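Local coordinates for protein intramolecular trans-sialidase (Macrobdella decora, PDB 3SLI) that catalyses the intramolecular trans-sialidase reaction, a sialidase-type cleavage that releases sialic acid from sialoglycoconjugates as 2,7-anhydro-Neu5Ac, at residues Y20-E25 / V153-T158; I39-K44 / N111-K116; I51-S56 / H68-I73. All blocks are in the same frame, centred on the assembly; numbering follows the deposited sequence.

In the fold
All three contacts lie in the N-terminal, concanavalin-like beta sandwich. Contacts 1 and 3 belong to one antiparallel sheet, where strands 152-155 and 51-58 are neighbours; their centres are about 11 Å apart, and Ser56 OG meets Gly157 O at 2.6 Å. Contact 2 is in the facing sheet, with its centre about 11 Å from that of contact 3. The two pack across the sandwich core through Leu41 on Leu54, Tyr43 on Ile73 and Leu115 on Ile71. Contacts 1 and 2 do not touch, their nearest atoms being about 5 Å apart. The 2,7-anhydro-Neu5Ac product probably binds in the beta-propeller, as in other sialidases, away from these three contacts.

Contact 1: Y20-E25 / V153-T158; sequences YSLDQE and VTLGGT
A carboxylate replaces a backbone acceptor where Asp23 meets Val153: Val153 N gives its hydrogen to Asp23 OD1 at 2.8 Å, in a nearly straight bond (163°) that arrives almost end-on to the carboxylate oxygen. This happens at the margin of a sheet of the concanavalin-like beta sandwich, where the short outermost strand 20-21 pairs antiparallel with strand 152-155. Leu155 N reaches Tyr20 O at 2.9 Å, whereas the return bond from Tyr20 N to Leu155 O is bent and weak. Leu22 N continues the ladder to Val153 O at 2.9 Å, and there the chain leaves the strand in a type I turn from Leu22 to Glu25. Overlapping this turn, Ser21 OG accepts from Asp23 N, an ST turn. With CG anti to its own carbonyl carbon (chi1 -63°), Asp23 swings OD1 back to the strand. Leu22 lies across Val153 at about a right angle, CB to CG1 3.8 Å, and its CD1 meets Leu155 CD1 at 3.6 Å. Phe55 of strand 51-58 packs against both Val153 and Leu155. Thr154 OG1, also bonded to Asn152, accepts from a water at 2.7 Å that donates weakly to Asp23 OD1 as well.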
ATOM      1  N   TYR A  20      21.863  26.496 -15.676  1.00 15.65           N
ATOM      2  CA  TYR A  20      22.064  26.782 -17.100  1.00 15.69           C
ATOM      3  C   TYR A  20      21.192  27.975 -17.461  1.00 13.05           C
ATOM      4  O   TYR A  20      19.981  27.940 -17.255  1.00 13.26           O
ATOM      5  CB  TYR A  20      21.673  25.569 -17.957  1.00 19.81           C
ATOM      6  CG  TYR A  20      22.035  25.704 -19.423  1.00 20.95           C
ATOM      7  CD1 TYR A  20      21.176  26.343 -20.323  1.00 22.94           C
ATOM      8  CD2 TYR A  20      23.238  25.184 -19.914  1.00 21.54           C
ATOM      9  CE1 TYR A  20      21.507  26.461 -21.684  1.00 24.54           C
ATOM     10  CE2 TYR A  20      23.575  25.296 -21.264  1.00 25.22           C
ATOM     11  CZ  TYR A  20      22.704  25.932 -22.143  1.00 25.65           C
ATOM     12  OH  TYR A  20      23.026  26.014 -23.478  1.00 28.82           O
ATOM     13  N   SER A  21      21.808  29.019 -18.010  1.00 13.89           N
ATOM     14  CA  SER A  21      21.092  30.233 -18.385  1.00 12.76           C
ATOM     15  C   SER A  21      20.390  30.176 -19.739  1.00 12.79           C
ATOM     16  O   SER A  21      20.997  29.822 -20.747  1.00 14.70           O
ATOM     17  CB  SER A  21      22.040  31.430 -18.370  1.00 12.64           C
ATOM     18  OG  SER A  21      21.381  32.590 -18.861  1.00 16.10           O
ATOM     19  N   LEU A  22      19.115  30.549 -19.755  1.00 13.71           N
ATOM     20  CA  LEU A  22      18.318  30.582 -20.980  1.00 15.19           C
ATOM     21  C   LEU A  22      17.984  32.039 -21.325  1.00 16.23           C
ATOM     22  O   LEU A  22      17.071  32.314 -22.112  1.00 15.14           O
ATOM     23  CB  LEU A  22      17.025  29.793 -20.794  1.00 13.55           C
ATOM     24  CG  LEU A  22      17.192  28.285 -20.629  1.00 13.03           C
ATOM     25  CD1 LEU A  22      15.840  27.643 -20.408  1.00 11.66           C
ATOM     26  CD2 LEU A  22      17.882  27.713 -21.854  1.00 12.04           C
ATOM     27  N   ASP A  23      18.722  32.964 -20.716  1.00 17.06           N
ATOM     28  CA  ASP A  23      18.520  34.393 -20.922  1.00 20.31           C
ATOM     29  C   ASP A  23      18.741  34.851 -22.368  1.00 20.76           C
ATOM     30  O   ASP A  23      18.102  35.802 -22.806  1.00 23.56           O
ATOM     31  CB  ASP A  23      19.422  35.209 -19.973  1.00 22.20           C
ATOM     32  CG  ASP A  23      19.107  34.974 -18.489  1.00 25.20           C
ATOM     33  OD1 ASP A  23      18.109  34.298 -18.178  1.00 25.83           O
ATOM     34  OD2 ASP A  23      19.863  35.476 -17.627  1.00 29.34           O
ATOM     35  N   GLN A  24      19.631  34.184 -23.106  1.00 21.07           N
ATOM     36  CA  GLN A  24      19.900  34.577 -24.491  1.00 25.76           C
ATOM     37  C   GLN A  24      18.964  33.971 -25.542  1.00 24.74           C
ATOM     38  O   GLN A  24      19.110  34.265 -26.732  1.00 26.05           O
ATOM     39  CB  GLN A  24      21.379  34.348 -24.882  1.00 31.55           C
ATOM     40  CG  GLN A  24      21.856  32.879 -25.088  1.00 45.95           C
ATOM     41  CD  GLN A  24      21.400  32.195 -26.403  1.00 51.38           C
ATOM     42  OE1 GLN A  24      21.250  30.968 -26.452  1.00 53.56           O
ATOM     43  NE2 GLN A  24      21.206  32.981 -27.462  1.00 53.05           N
ATOM     44  N   GLU A  25      18.029  33.118 -25.123  1.00 21.33           N
ATOM     45  CA  GLU A  25      17.093  32.511 -26.066  1.00 19.38           C
ATOM     46  C   GLU A  25      16.203  33.597 -26.659  1.00 18.43           C
ATOM     47  O   GLU A  25      15.823  34.545 -25.968  1.00 17.51           O
ATOM     48  CB  GLU A  25      16.223  31.450 -25.384  1.00 21.17           C
ATOM     49  CG  GLU A  25      16.988  30.230 -24.880  1.00 20.21           C
ATOM     50  CD  GLU A  25      17.617  29.425 -25.997  1.00 21.43           C
ATOM     51  OE1 GLU A  25      16.901  29.073 -26.962  1.00 24.67           O
ATOM     52  OE2 GLU A  25      18.828  29.142 -25.909  1.00 19.91           O
ATOM     53  N   VAL A 153      15.867  33.421 -16.701  1.00 13.39           N
ATOM     54  CA  VAL A 153      15.163  32.190 -17.038  1.00 12.48           C
ATOM     55  C   VAL A 153      16.299  31.194 -16.865  1.00 11.91           C
ATOM     56  O   VAL A 153      17.326  31.283 -17.553  1.00 11.80           O
ATOM     57  CB  VAL A 153      14.662  32.160 -18.502  1.00 13.86           C
ATOM     58  CG1 VAL A 153      13.975  30.821 -18.784  1.00 11.48           C
ATOM     59  CG2 VAL A 153      13.692  33.307 -18.751  1.00 13.80           C
ATOM     60  N   THR A 154      16.131  30.265 -15.928  1.00 12.66           N
ATOM     61  CA  THR A 154      17.177  29.304 -15.616  1.00 12.01           C
ATOM     62  C   THR A 154      16.707  27.851 -15.550  1.00 12.34           C
ATOM     63  O   THR A 154      15.590  27.547 -15.128  1.00 12.08           O
ATOM     64  CB  THR A 154      17.854  29.679 -14.254  1.00 12.19           C
ATOM     65  OG1 THR A 154      18.352  31.022 -14.318  1.00 13.35           O
ATOM     66  CG2 THR A 154      19.007  28.740 -13.923  1.00  9.35           C
ATOM     67  N   LEU A 155      17.602  26.969 -15.963  1.00 13.83           N
ATOM     68  CA  LEU A 155      17.387  25.532 -15.954  1.00 13.57           C
ATOM     69  C   LEU A 155      18.305  24.981 -14.852  1.00 12.35           C
ATOM     70  O   LEU A 155      19.430  25.466 -14.675  1.00 10.52           O
ATOM     71  CB  LEU A 155      17.836  24.969 -17.308  1.00 16.74           C
ATOM     72  CG  LEU A 155      16.935  24.165 -18.241  1.00 16.14           C
ATOM     73  CD1 LEU A 155      15.544  24.746 -18.305  1.00 13.41           C
ATOM     74  CD2 LEU A 155      17.601  24.091 -19.622  1.00 12.37           C
ATOM     75  N   GLY A 156      17.810  24.007 -14.090  1.00 14.76           N
ATOM     76  CA  GLY A 156      18.613  23.379 -13.047  1.00 12.77           C
ATOM     77  C   GLY A 156      18.887  24.135 -11.761  1.00 12.62           C
ATOM     78  O   GLY A 156      19.811  23.791 -11.021  1.00 14.62           O
ATOM     79  N   GLY A 157      18.083  25.146 -11.468  1.00 12.02           N
ATOM     80  CA  GLY A 157      18.282  25.909 -10.252  1.00 11.89           C
ATOM     81  C   GLY A 157      17.418  27.151 -10.264  1.00 12.48           C
ATOM     82  O   GLY A 157      16.772  27.449 -11.276  1.00 12.48           O
ATOM     83  N   THR A 158      17.351  27.832  -9.125  1.00 12.69           N
ATOM     84  CA  THR A 158      16.581  29.065  -8.984  1.00 13.02           C
ATOM     85  C   THR A 158      17.547  30.124  -8.472  1.00 14.96           C
ATOM     86  O   THR A 158      18.196  29.923  -7.445  1.00 10.97           O
ATOM     87  CB  THR A 158      15.426  28.901  -7.983  1.00 12.47           C
ATOM     88  OG1 THR A 158      14.434  28.025  -8.540  1.00 11.48           O
ATOM     89  CG2 THR A 158      14.786  30.254  -7.662  1.00  9.60           C
TER
HETATM   90  O   HOH W   1      19.839  32.444 -16.108  1.00 12.41           O

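Contact 2: I39-K44 / N111-K116; sequences IILSYK and NTVALK
Six backbone hydrogen bonds tie Ile39, Leu41 and Tyr43 to Leu115, Val113 and Asn111, each pair joined in both directions. Between these rungs the non-hydrogen-bonded pairs Ile40-Ala114 and Ser42-Thr112 come closer, and CA-H...O contacts add to the ladder, such as Ala114 CA to Ile39 O at 3.1 Å. Apolar packing dominates the face that carries Leu41, Tyr43 and Val113. Leu41 CD2 rests on Val113 CG2 at 3.9 Å, and Val113 CG1 sits in the plane of the Tyr43 ring, at its edge, 4.0 Å from CE1. With its CG between the backbone N and the carbonyl carbon (chi1 76°), the Tyr43 ring crosses Asn111 obliquely, Tyr43 CE1 to Asn111 CB 3.6 Å. On the reverse face Ile40 CB and Ala114 CB touch at 4.1 Å beneath helix 184-191. Polar contact between side chains is indirect: one water hydrogen-bonds both Ser42 OG, at 3.0 Å, and Thr112 OG1, at 2.7 Å, and the threonine hydroxyl also bonds Thr194. With strands 51-58 and 67-74 packed over the Leu41-Tyr43 face, this regular antiparallel ladder is one wall of a concanavalin-like beta sandwich.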
ATOM      1  N   ILE A  39       4.497  24.194 -19.370  1.00 13.71           N
ATOM      2  CA  ILE A  39       5.905  23.830 -19.439  1.00 12.33           C
ATOM      3  C   ILE A  39       5.975  22.322 -19.350  1.00 14.09           C
ATOM      4  O   ILE A  39       5.335  21.712 -18.493  1.00 12.33           O
ATOM      5  CB  ILE A  39       6.768  24.411 -18.286  1.00 13.07           C
ATOM      6  CG1 ILE A  39       6.772  25.942 -18.313  1.00 12.88           C
ATOM      7  CG2 ILE A  39       8.199  23.901 -18.406  1.00 13.55           C
ATOM      8  CD1 ILE A  39       5.720  26.562 -17.432  1.00 17.33           C
ATOM      9  N   ILE A  40       6.685  21.717 -20.284  1.00 14.88           N
ATOM     10  CA  ILE A  40       6.842  20.280 -20.267  1.00 17.91           C
ATOM     11  C   ILE A  40       8.309  19.965 -20.461  1.00 16.74           C
ATOM     12  O   ILE A  40       8.973  20.536 -21.334  1.00 15.17           O
ATOM     13  CB  ILE A  40       5.938  19.564 -21.319  1.00 20.83           C
ATOM     14  CG1 ILE A  40       6.386  18.115 -21.500  1.00 18.05           C
ATOM     15  CG2 ILE A  40       5.929  20.306 -22.631  1.00 23.30           C
ATOM     16  CD1 ILE A  40       5.264  17.209 -21.860  1.00 25.03           C
ATOM     17  N   LEU A  41       8.842  19.112 -19.596  1.00 16.31           N
ATOM     18  CA  LEU A  41      10.237  18.753 -19.711  1.00 17.94           C
ATOM     19  C   LEU A  41      10.567  17.334 -19.299  1.00 18.36           C
ATOM     20  O   LEU A  41       9.880  16.722 -18.477  1.00 16.01           O
ATOM     21  CB  LEU A  41      11.141  19.757 -18.982  1.00 24.20           C
ATOM     22  CG  LEU A  41      11.169  19.997 -17.475  1.00 24.30           C
ATOM     23  CD1 LEU A  41      12.468  20.722 -17.166  1.00 27.65           C
ATOM     24  CD2 LEU A  41       9.985  20.833 -17.012  1.00 27.02           C
ATOM     25  N   SER A  42      11.597  16.814 -19.951  1.00 17.48           N
ATOM     26  CA  SER A  42      12.118  15.475 -19.736  1.00 18.16           C
ATOM     27  C   SER A  42      13.456  15.691 -19.030  1.00 15.73           C
ATOM     28  O   SER A  42      14.263  16.499 -19.483  1.00 15.66           O
ATOM     29  CB  SER A  42      12.341  14.819 -21.106  1.00 18.12           C
ATOM     30  OG  SER A  42      12.851  13.504 -20.995  1.00 28.12           O
ATOM     31  N   TYR A  43      13.704  14.985 -17.933  1.00 15.17           N
ATOM     32  CA  TYR A  43      14.968  15.159 -17.209  1.00 14.87           C
ATOM     33  C   TYR A  43      15.446  13.855 -16.592  1.00 13.87           C
ATOM     34  O   TYR A  43      14.656  12.930 -16.392  1.00 13.20           O
ATOM     35  CB  TYR A  43      14.807  16.185 -16.072  1.00 13.87           C
ATOM     36  CG  TYR A  43      14.079  15.613 -14.869  1.00 13.36           C
ATOM     37  CD1 TYR A  43      12.690  15.634 -14.806  1.00 13.22           C
ATOM     38  CD2 TYR A  43      14.778  14.960 -13.836  1.00 12.70           C
ATOM     39  CE1 TYR A  43      12.006  15.011 -13.761  1.00 14.78           C
ATOM     40  CE2 TYR A  43      14.100  14.330 -12.788  1.00 10.41           C
ATOM     41  CZ  TYR A  43      12.717  14.360 -12.761  1.00 12.67           C
ATOM     42  OH  TYR A  43      12.021  13.717 -11.767  1.00 12.17           O
ATOM     43  N   LYS A  44      16.724  13.833 -16.228  1.00 12.97           N
ATOM     44  CA  LYS A  44      17.359  12.697 -15.566  1.00 16.00           C
ATOM     45  C   LYS A  44      18.223  13.309 -14.463  1.00 14.91           C
ATOM     46  O   LYS A  44      19.165  14.045 -14.758  1.00 17.89           O
ATOM     47  CB  LYS A  44      18.243  11.914 -16.544  1.00 16.07           C
ATOM     48  CG  LYS A  44      19.064  10.828 -15.880  1.00 23.42           C
ATOM     49  CD  LYS A  44      19.747   9.924 -16.892  1.00 25.38           C
ATOM     50  CE  LYS A  44      20.842  10.640 -17.651  1.00 31.91           C
ATOM     51  NZ  LYS A  44      21.471   9.722 -18.653  1.00 34.89           N
ATOM     52  N   ASN A 111      12.369  11.125 -16.488  1.00 11.52           N
ATOM     53  CA  ASN A 111      10.990  11.282 -16.065  1.00 11.67           C
ATOM     54  C   ASN A 111      10.496  12.437 -16.929  1.00 13.77           C
ATOM     55  O   ASN A 111      11.295  13.282 -17.352  1.00 14.12           O
ATOM     56  CB  ASN A 111      10.885  11.656 -14.578  1.00 11.83           C
ATOM     57  CG  ASN A 111      11.336  10.527 -13.651  1.00 12.79           C
ATOM     58  OD1 ASN A 111      12.532  10.327 -13.435  1.00 14.93           O
ATOM     59  ND2 ASN A 111      10.379   9.809 -13.084  1.00  8.70           N
ATOM     60  N   THR A 112       9.208  12.448 -17.235  1.00 13.02           N
ATOM     61  CA  THR A 112       8.639  13.509 -18.050  1.00 13.59           C
ATOM     62  C   THR A 112       7.552  14.173 -17.222  1.00 13.30           C
ATOM     63  O   THR A 112       6.608  13.516 -16.766  1.00 14.50           O
ATOM     64  CB  THR A 112       8.073  12.952 -19.375  1.00 13.39           C
ATOM     65  OG1 THR A 112       9.027  12.049 -19.956  1.00 13.10           O
ATOM     66  CG2 THR A 112       7.803  14.096 -20.363  1.00 15.90           C
ATOM     67  N   VAL A 113       7.694  15.479 -17.019  1.00 12.54           N
ATOM     68  CA  VAL A 113       6.749  16.239 -16.208  1.00 12.80           C
ATOM     69  C   VAL A 113       6.170  17.449 -16.949  1.00 11.94           C
ATOM     70  O   VAL A 113       6.710  17.873 -17.978  1.00 11.67           O
ATOM     71  CB  VAL A 113       7.432  16.705 -14.885  1.00 11.90           C
ATOM     72  CG1 VAL A 113       8.103  15.523 -14.219  1.00 13.51           C
ATOM     73  CG2 VAL A 113       8.463  17.806 -15.157  1.00 13.54           C
ATOM     74  N   ALA A 114       5.085  18.000 -16.412  1.00 12.04           N
ATOM     75  CA  ALA A 114       4.434  19.157 -17.012  1.00 11.51           C
ATOM     76  C   ALA A 114       3.639  19.963 -16.005  1.00 12.84           C
ATOM     77  O   ALA A 114       3.039  19.418 -15.076  1.00 11.17           O
ATOM     78  CB  ALA A 114       3.505  18.725 -18.153  1.00 14.01           C
ATOM     79  N   LEU A 115       3.661  21.275 -16.188  1.00 11.01           N
ATOM     80  CA  LEU A 115       2.892  22.171 -15.351  1.00 12.22           C
ATOM     81  C   LEU A 115       2.031  22.979 -16.310  1.00 13.12           C
ATOM     82  O   LEU A 115       2.530  23.531 -17.296  1.00 14.19           O
ATOM     83  CB  LEU A 115       3.779  23.128 -14.553  1.00 11.99           C
ATOM     84  CG  LEU A 115       2.872  24.221 -13.982  1.00 15.49           C
ATOM     85  CD1 LEU A 115       2.232  23.753 -12.688  1.00 15.20           C
ATOM     86  CD2 LEU A 115       3.615  25.510 -13.813  1.00 19.62           C
ATOM     87  N   LYS A 116       0.748  23.044 -16.011  1.00 12.17           N
ATOM     88  CA  LYS A 116      -0.191  23.793 -16.821  1.00 17.03           C
ATOM     89  C   LYS A 116      -0.768  24.930 -15.968  1.00 17.38           C
ATOM     90  O   LYS A 116      -1.300  24.686 -14.877  1.00 16.11           O
ATOM     91  CB  LYS A 116      -1.295  22.844 -17.291  1.00 17.96           C
ATOM     92  CG  LYS A 116      -2.505  23.485 -17.930  1.00 22.37           C
ATOM     93  CD  LYS A 116      -3.524  22.391 -18.197  1.00 23.46           C
ATOM     94  CE  LYS A 116      -4.823  22.944 -18.694  1.00 26.26           C
ATOM     95  NZ  LYS A 116      -5.730  21.823 -19.070  1.00 27.89           N
TER
HETATM   96  O   HOH W   2      10.610  11.998 -22.196  1.00 20.49           O

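Contact 3: I51-S56 / H68-I73; sequences IQSLFS and HFHIYI
The strands of the 51-58/67-74 hairpin run antiparallel, 138° apart over the short segments, and a classic beta bulge sets Leu54 and Phe55 together opposite Ile71. Ile71 O takes a firm bond from Leu54 N (2.7 Å, 167°) and a long, weak one from Phe55 N (3.5 Å), while Ile71 N returns to Phe55 O. Before the bulge, Gln52 and Ile73 are joined by backbone bonds in both directions. The extra residue brings two successive apolar side chains to the interior of the sandwich. Leu54 lies across Ile73 at about a right angle, its CD2 3.8 Å from Ile73 CG2 and its CD1 equally near Ile73 CG1. Phe55 and Phe69 approach edge to edge, with Phe55 CD2 4.2 Å from Phe69 CE2, each atom near the plane of the other ring. Leu54 and Ile73 also reach Tyr43 on the facing strand 37-45. Ile51 CG2 packs obliquely by the Tyr72 ring, 3.8 Å from CD1. On the face that Tyr72 shares with Ser56 and His70, Ser56 CB meets His70 CB at 3.5 Å. His70 CG stands between the backbone N and the carbonyl carbon (chi1 84°), and its ring stacks with Tyr166. Gln52 spends its amide on Ser45 OG and the carbonyls of Ser47 and Asn49, while its CB touches Ile73 CD1 at 4.0 Å. The chemistry is thus apolar where Leu54, Phe55, Ile71 and Ile73 pack toward strand 37-45, and mixed on the opposite face, with Ser53, Ser56, His70 and Tyr72. There the two buried serine hydroxyls are satisfied by segment 153-158, Ser53 OG by Thr158 OG1 and Ser56 OG by Gly157 O.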
ATOM      1  N   ILE A  51      16.367  19.463  -2.701  1.00 12.67           N
ATOM      2  CA  ILE A  51      15.406  20.121  -3.597  1.00 12.12           C
ATOM      3  C   ILE A  51      16.171  20.507  -4.857  1.00 12.40           C
ATOM      4  O   ILE A  51      17.246  21.128  -4.773  1.00  9.97           O
ATOM      5  CB  ILE A  51      14.824  21.418  -2.972  1.00 13.63           C
ATOM      6  CG1 ILE A  51      14.264  21.145  -1.568  1.00 16.49           C
ATOM      7  CG2 ILE A  51      13.742  22.004  -3.879  1.00 10.83           C
ATOM      8  CD1 ILE A  51      13.059  20.234  -1.542  1.00 18.96           C
ATOM      9  N   GLN A  52      15.607  20.160  -6.015  1.00 11.39           N
ATOM     10  CA  GLN A  52      16.240  20.430  -7.301  1.00  9.15           C
ATOM     11  C   GLN A  52      15.284  21.080  -8.316  1.00 12.36           C
ATOM     12  O   GLN A  52      14.349  20.431  -8.808  1.00 11.75           O
ATOM     13  CB  GLN A  52      16.802  19.128  -7.883  1.00  8.17           C
ATOM     14  CG  GLN A  52      17.817  18.431  -6.982  1.00  9.56           C
ATOM     15  CD  GLN A  52      18.314  17.116  -7.544  1.00 14.15           C
ATOM     16  OE1 GLN A  52      18.631  17.006  -8.733  1.00 13.76           O
ATOM     17  NE2 GLN A  52      18.407  16.108  -6.684  1.00 16.37           N
ATOM     18  N   SER A  53      15.490  22.373  -8.579  1.00 11.23           N
ATOM     19  CA  SER A  53      14.681  23.109  -9.551  1.00  9.30           C
ATOM     20  C   SER A  53      15.036  22.599 -10.940  1.00  8.30           C
ATOM     21  O   SER A  53      16.215  22.443 -11.273  1.00  9.58           O
ATOM     22  CB  SER A  53      14.994  24.613  -9.524  1.00  8.54           C
ATOM     23  OG  SER A  53      14.572  25.237  -8.330  1.00  9.32           O
ATOM     24  N   LEU A  54      14.010  22.326 -11.735  1.00  9.35           N
ATOM     25  CA  LEU A  54      14.174  21.867 -13.108  1.00 10.08           C
ATOM     26  C   LEU A  54      14.189  23.091 -14.040  1.00  9.08           C
ATOM     27  O   LEU A  54      15.044  23.217 -14.920  1.00  9.41           O
ATOM     28  CB  LEU A  54      12.989  20.976 -13.473  1.00  9.76           C
ATOM     29  CG  LEU A  54      13.115  19.459 -13.396  1.00 16.73           C
ATOM     30  CD1 LEU A  54      14.272  19.026 -12.528  1.00 15.06           C
ATOM     31  CD2 LEU A  54      11.799  18.880 -12.939  1.00 14.15           C
ATOM     32  N   PHE A  55      13.264  24.012 -13.779  1.00 11.93           N
ATOM     33  CA  PHE A  55      13.093  25.225 -14.576  1.00 12.82           C
ATOM     34  C   PHE A  55      12.590  26.336 -13.663  1.00 12.43           C
ATOM     35  O   PHE A  55      11.723  26.093 -12.819  1.00 13.43           O
ATOM     36  CB  PHE A  55      12.051  24.944 -15.670  1.00 11.49           C
ATOM     37  CG  PHE A  55      11.602  26.164 -16.434  1.00 12.79           C
ATOM     38  CD1 PHE A  55      12.350  26.645 -17.509  1.00 15.62           C
ATOM     39  CD2 PHE A  55      10.416  26.818 -16.094  1.00 12.97           C
ATOM     40  CE1 PHE A  55      11.923  27.763 -18.240  1.00 14.73           C
ATOM     41  CE2 PHE A  55       9.979  27.939 -16.818  1.00 13.11           C
ATOM     42  CZ  PHE A  55      10.737  28.407 -17.892  1.00 10.50           C
ATOM     43  N   SER A  56      13.117  27.547 -13.841  1.00 11.29           N
ATOM     44  CA  SER A  56      12.700  28.696 -13.035  1.00 10.17           C
ATOM     45  C   SER A  56      12.805  30.017 -13.797  1.00  8.39           C
ATOM     46  O   SER A  56      13.587  30.153 -14.742  1.00  9.58           O
ATOM     47  CB  SER A  56      13.542  28.812 -11.757  1.00  6.04           C
ATOM     48  OG  SER A  56      14.898  29.080 -12.062  1.00  8.77           O
ATOM     49  N   HIS A  68      10.028  34.543  -7.468  1.00 10.67           N
ATOM     50  CA  HIS A  68      10.360  33.596  -8.523  1.00 11.88           C
ATOM     51  C   HIS A  68       9.291  32.531  -8.699  1.00 12.68           C
ATOM     52  O   HIS A  68       8.410  32.369  -7.855  1.00 13.37           O
ATOM     53  CB  HIS A  68      11.699  32.896  -8.211  1.00 13.03           C
ATOM     54  CG  HIS A  68      11.726  32.189  -6.883  1.00 12.54           C
ATOM     55  ND1 HIS A  68      12.492  32.622  -5.824  1.00 13.79           N
ATOM     56  CD2 HIS A  68      11.082  31.077  -6.447  1.00 15.26           C
ATOM     57  CE1 HIS A  68      12.322  31.814  -4.793  1.00 15.97           C
ATOM     58  NE2 HIS A  68      11.469  30.867  -5.144  1.00 13.69           N
ATOM     59  N   PHE A  69       9.396  31.806  -9.805  1.00 12.57           N
ATOM     60  CA  PHE A  69       8.521  30.691 -10.111  1.00 11.68           C
ATOM     61  C   PHE A  69       9.462  29.553 -10.473  1.00  9.71           C
ATOM     62  O   PHE A  69      10.445  29.768 -11.182  1.00  9.87           O
ATOM     63  CB  PHE A  69       7.615  30.971 -11.318  1.00 13.26           C
ATOM     64  CG  PHE A  69       7.075  29.712 -11.964  1.00 13.85           C
ATOM     65  CD1 PHE A  69       6.016  29.014 -11.385  1.00 13.37           C
ATOM     66  CD2 PHE A  69       7.678  29.187 -13.114  1.00 13.86           C
ATOM     67  CE1 PHE A  69       5.568  27.814 -11.933  1.00 13.53           C
ATOM     68  CE2 PHE A  69       7.238  27.987 -13.669  1.00 14.13           C
ATOM     69  CZ  PHE A  69       6.182  27.300 -13.078  1.00 13.62           C
ATOM     70  N   HIS A  70       9.191  28.353  -9.971  1.00  9.86           N
ATOM     71  CA  HIS A  70      10.027  27.209 -10.311  1.00  9.65           C
ATOM     72  C   HIS A  70       9.283  25.884 -10.195  1.00 12.15           C
ATOM     73  O   HIS A  70       8.291  25.777  -9.457  1.00 10.53           O
ATOM     74  CB  HIS A  70      11.346  27.197  -9.498  1.00 11.48           C
ATOM     75  CG  HIS A  70      11.250  26.574  -8.130  1.00 12.25           C
ATOM     76  ND1 HIS A  70      10.419  27.051  -7.139  1.00 15.17           N
ATOM     77  CD2 HIS A  70      11.950  25.555  -7.572  1.00 10.24           C
ATOM     78  CE1 HIS A  70      10.617  26.357  -6.028  1.00 10.98           C
ATOM     79  NE2 HIS A  70      11.540  25.445  -6.266  1.00 11.56           N
ATOM     80  N   ILE A  71       9.686  24.934 -11.035  1.00 10.92           N
ATOM     81  CA  ILE A  71       9.137  23.579 -11.028  1.00 12.56           C
ATOM     82  C   ILE A  71      10.328  22.798 -10.483  1.00 10.15           C
ATOM     83  O   ILE A  71      11.427  22.923 -11.016  1.00  9.98           O
ATOM     84  CB  ILE A  71       8.834  23.064 -12.459  1.00 13.48           C
ATOM     85  CG1 ILE A  71       7.814  23.969 -13.153  1.00 17.02           C
ATOM     86  CG2 ILE A  71       8.318  21.614 -12.408  1.00 13.86           C
ATOM     87  CD1 ILE A  71       7.586  23.612 -14.619  1.00 15.22           C
ATOM     88  N   TYR A  72      10.115  21.990  -9.446  1.00 12.02           N
ATOM     89  CA  TYR A  72      11.217  21.246  -8.831  1.00 11.46           C
ATOM     90  C   TYR A  72      10.858  19.797  -8.515  1.00 10.78           C
ATOM     91  O   TYR A  72       9.684  19.421  -8.527  1.00 11.86           O
ATOM     92  CB  TYR A  72      11.650  21.941  -7.516  1.00 10.52           C
ATOM     93  CG  TYR A  72      10.612  21.849  -6.403  1.00 10.69           C
ATOM     94  CD1 TYR A  72      10.539  20.720  -5.577  1.00  8.39           C
ATOM     95  CD2 TYR A  72       9.641  22.838  -6.242  1.00  9.45           C
ATOM     96  CE1 TYR A  72       9.524  20.571  -4.644  1.00  7.54           C
ATOM     97  CE2 TYR A  72       8.618  22.700  -5.301  1.00 10.74           C
ATOM     98  CZ  TYR A  72       8.563  21.559  -4.509  1.00  9.74           C
ATOM     99  OH  TYR A  72       7.540  21.395  -3.607  1.00 10.37           O
ATOM    100  N   ILE A  73      11.889  19.009  -8.213  1.00 11.79           N
ATOM    101  CA  ILE A  73      11.744  17.616  -7.801  1.00 11.56           C
ATOM    102  C   ILE A  73      12.592  17.471  -6.526  1.00 12.92           C
ATOM    103  O   ILE A  73      13.426  18.340  -6.227  1.00 11.38           O
ATOM    104  CB  ILE A  73      12.222  16.599  -8.887  1.00 10.35           C
ATOM    105  CG1 ILE A  73      13.624  16.945  -9.392  1.00 13.93           C
ATOM    106  CG2 ILE A  73      11.202  16.527 -10.027  1.00 12.21           C
ATOM    107  CD1 ILE A  73      14.696  15.926  -9.034  1.00 12.92           C
TER